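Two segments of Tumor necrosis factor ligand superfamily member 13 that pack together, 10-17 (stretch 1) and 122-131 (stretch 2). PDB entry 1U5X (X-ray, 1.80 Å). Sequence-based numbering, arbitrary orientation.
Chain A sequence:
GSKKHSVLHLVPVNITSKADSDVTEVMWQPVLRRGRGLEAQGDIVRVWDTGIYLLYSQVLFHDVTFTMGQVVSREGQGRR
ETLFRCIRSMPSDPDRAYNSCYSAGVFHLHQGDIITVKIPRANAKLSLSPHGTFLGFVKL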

# COMPACT_ATOMS: atom_id res chain seq x y z
N LEU A 10 4.07 1.59 14.44
CA LEU A 10 3.52 2.54 15.39
C LEU A 10 2.02 2.70 15.20
O LEU A 10 1.51 2.64 14.06
CB LEU A 10 4.15 3.90 15.13
CG LEU A 10 5.67 3.99 15.13
CD1 LEU A 10 6.11 5.23 14.35
CD2 LEU A 10 6.18 4.06 16.54
N VAL A 11 1.34 2.91 16.32
CA VAL A 11 -0.10 3.13 16.32
C VAL A 11 -0.44 4.34 17.18
O VAL A 11 0.42 4.84 17.92
CB VAL A 11 -0.85 1.87 16.81
CG1 VAL A 11 -0.52 0.69 15.89
CG2 VAL A 11 -0.52 1.57 18.24
N PRO A 12 -1.66 4.87 17.10
CA PRO A 12 -1.99 6.07 17.87
C PRO A 12 -2.09 5.87 19.39
O PRO A 12 -2.52 4.82 19.89
CB PRO A 12 -3.35 6.49 17.32
CG PRO A 12 -3.47 5.79 15.96
CD PRO A 12 -2.78 4.47 16.23
N VAL A 13 -1.71 6.92 20.10
CA VAL A 13 -2.03 7.04 21.52
C VAL A 13 -3.16 8.07 21.70
O VAL A 13 -4.05 7.90 22.52
CB VAL A 13 -0.79 7.40 22.38
CG1 VAL A 13 0.35 6.52 22.09
CG2 VAL A 13 -0.37 8.83 22.25
N ASN A 14 -3.08 9.16 20.94
CA ASN A 14 -4.13 10.17 20.88
C ASN A 14 -3.92 11.08 19.68
O ASN A 14 -2.87 11.08 19.04
CB ASN A 14 -4.27 10.99 22.18
CG ASN A 14 -3.15 11.99 22.37
OD1 ASN A 14 -2.00 11.63 22.42
ND2 ASN A 14 -3.51 13.27 22.52
N ILE A 15 -4.94 11.86 19.38
CA ILE A 15 -4.95 12.74 18.23
C ILE A 15 -4.93 14.18 18.75
O ILE A 15 -5.82 14.56 19.51
CB ILE A 15 -6.21 12.42 17.42
CG1 ILE A 15 -6.06 11.05 16.75
CG2 ILE A 15 -6.49 13.50 16.38
CD1 ILE A 15 -7.34 10.30 16.67
N THR A 16 -3.90 14.95 18.37
CA THR A 16 -3.80 16.36 18.75
C THR A 16 -4.12 17.28 17.58
O THR A 16 -3.62 17.09 16.48
CB THR A 16 -2.38 16.72 19.30
OG1 THR A 16 -1.37 16.51 18.30
CG2 THR A 16 -1.97 15.79 20.44
N SER A 17 -4.93 18.30 17.84
CA SER A 17 -5.31 19.27 16.82
C SER A 17 -4.11 20.14 16.45
O SER A 17 -3.85 21.17 17.10
CB SER A 17 -6.44 20.12 17.32
N ALA A 122 -8.21 21.12 10.78
CA ALA A 122 -8.33 21.34 12.22
C ALA A 122 -9.17 20.22 12.82
O ALA A 122 -10.19 19.84 12.24
CB ALA A 122 -8.99 22.68 12.48
N ASN A 123 -8.75 19.72 13.98
CA ASN A 123 -9.53 18.73 14.71
C ASN A 123 -10.12 17.72 13.72
O ASN A 123 -11.33 17.52 13.65
CB ASN A 123 -10.65 19.40 15.51
CG ASN A 123 -10.12 20.22 16.68
OD1 ASN A 123 -9.34 19.73 17.49
ND2 ASN A 123 -10.56 21.46 16.77
N ALA A 124 -9.23 17.12 12.94
CA ALA A 124 -9.59 16.11 11.98
C ALA A 124 -10.15 14.88 12.70
O ALA A 124 -9.58 14.45 13.71
CB ALA A 124 -8.38 15.74 11.14
N LYS A 125 -11.25 14.35 12.20
CA LYS A 125 -11.87 13.18 12.82
C LYS A 125 -11.11 11.95 12.32
O LYS A 125 -11.44 11.36 11.30
CB LYS A 125 -13.37 13.11 12.51
CG LYS A 125 -14.20 14.33 13.05
N LEU A 126 -10.04 11.60 13.05
CA LEU A 126 -9.19 10.44 12.73
C LEU A 126 -9.49 9.34 13.75
O LEU A 126 -9.81 9.64 14.89
CB LEU A 126 -7.72 10.83 12.84
CG LEU A 126 -7.26 12.10 12.14
CD1 LEU A 126 -5.76 12.35 12.32
CD2 LEU A 126 -7.61 12.01 10.66
N SER A 127 -9.39 8.08 13.33
CA SER A 127 -9.60 6.96 14.26
C SER A 127 -8.30 6.70 15.02
O SER A 127 -7.21 6.75 14.43
CB SER A 127 -10.03 5.69 13.50
OG SER A 127 -10.04 4.54 14.34
N LEU A 128 -8.43 6.48 16.32
CA LEU A 128 -7.33 6.04 17.17
C LEU A 128 -7.04 4.55 17.00
O LEU A 128 -6.07 4.03 17.58
CB LEU A 128 -7.65 6.25 18.66
CG LEU A 128 -7.55 7.63 19.29
CD1 LEU A 128 -7.86 7.52 20.77
CD2 LEU A 128 -6.15 8.18 19.05
N SER A 129 -7.89 3.83 16.28
CA SER A 129 -7.78 2.39 16.24
C SER A 129 -6.46 2.01 15.64
O SER A 129 -6.13 2.51 14.55
CB SER A 129 -8.89 1.76 15.41
OG SER A 129 -8.58 0.41 15.14
N PRO A 130 -5.71 1.12 16.29
CA PRO A 130 -4.40 0.67 15.77
C PRO A 130 -4.54 -0.12 14.47
O PRO A 130 -3.60 -0.20 13.66
CB PRO A 130 -3.84 -0.18 16.92
CG PRO A 130 -5.03 -0.67 17.65
CD PRO A 130 -6.06 0.42 17.55
N HIS A 131 -5.73 -0.67 14.22
CA HIS A 131 -6.00 -1.45 12.99
C HIS A 131 -6.30 -0.55 11.81
O HIS A 131 -6.15 -0.99 10.68
CB HIS A 131 -7.15 -2.45 13.24
CG HIS A 131 -7.03 -3.12 14.55
ND1 HIS A 131 -7.83 -2.80 15.63
CD2 HIS A 131 -6.16 -4.05 14.99
CE1 HIS A 131 -7.47 -3.53 16.67
NE2 HIS A 131 -6.46 -4.29 16.31

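Two stretches more than a hundred residues apart in sequence run side by side in nearly opposite directions, and no hydrogen bond crosses between them among the modelled atoms. What joins them, among those atoms, is chiefly apolar packing, with 483 Å² buried in total, and about half of it belongs to Leu128, Ile15 and Pro12.

Leu128 lies in a segment without regular helix or strand. Its CA-to-CB bond points sideways, but with chi1 m and chi2 t the end of the side chain comes nearer the partner. CD2 of Leu128 lies 3.4 Å from CD1 of Ile15, 3.4 Å from CA of Asn14 and 3.7 Å from CB of Pro12. A long apolar side chain suits this place: its CD2 reaches atoms on both sides of the corner at Val13. Val13 and Asn14 themselves point away, leaving their backbone for the leucine to touch.

Ile15 points toward the other stretch. CD1 of Ile15 also meets Leu126, 3.9 Å from its CB and a tight 3.1 Å from its carbonyl O. The chi2 of Ile15, 145°, lies between wells.

Pro12, buried and pointing toward its partner, lays its compact ring against backbone: CG of Pro12 is 3.5 Å from O of Leu128. Lacking an amide hydrogen, proline can sit here without leaving a donor unsatisfied. Beyond it, CG1 of Val11 meets CB of Pro130 at 3.6 Å, a small apolar pair extending the patch. At the other end CB of Ser17 lies 2.9 Å from OD1 of Asn123, a very close approach; OG of Ser17 is not modelled, so its part is unknown.

Stretch 2 partly steadies its own loop: N of Ser129 donates to OG of Ser127 at 3.0 Å, and N of His131 to OG of Ser129 at 3.2 Å. Both serines point away from the contact.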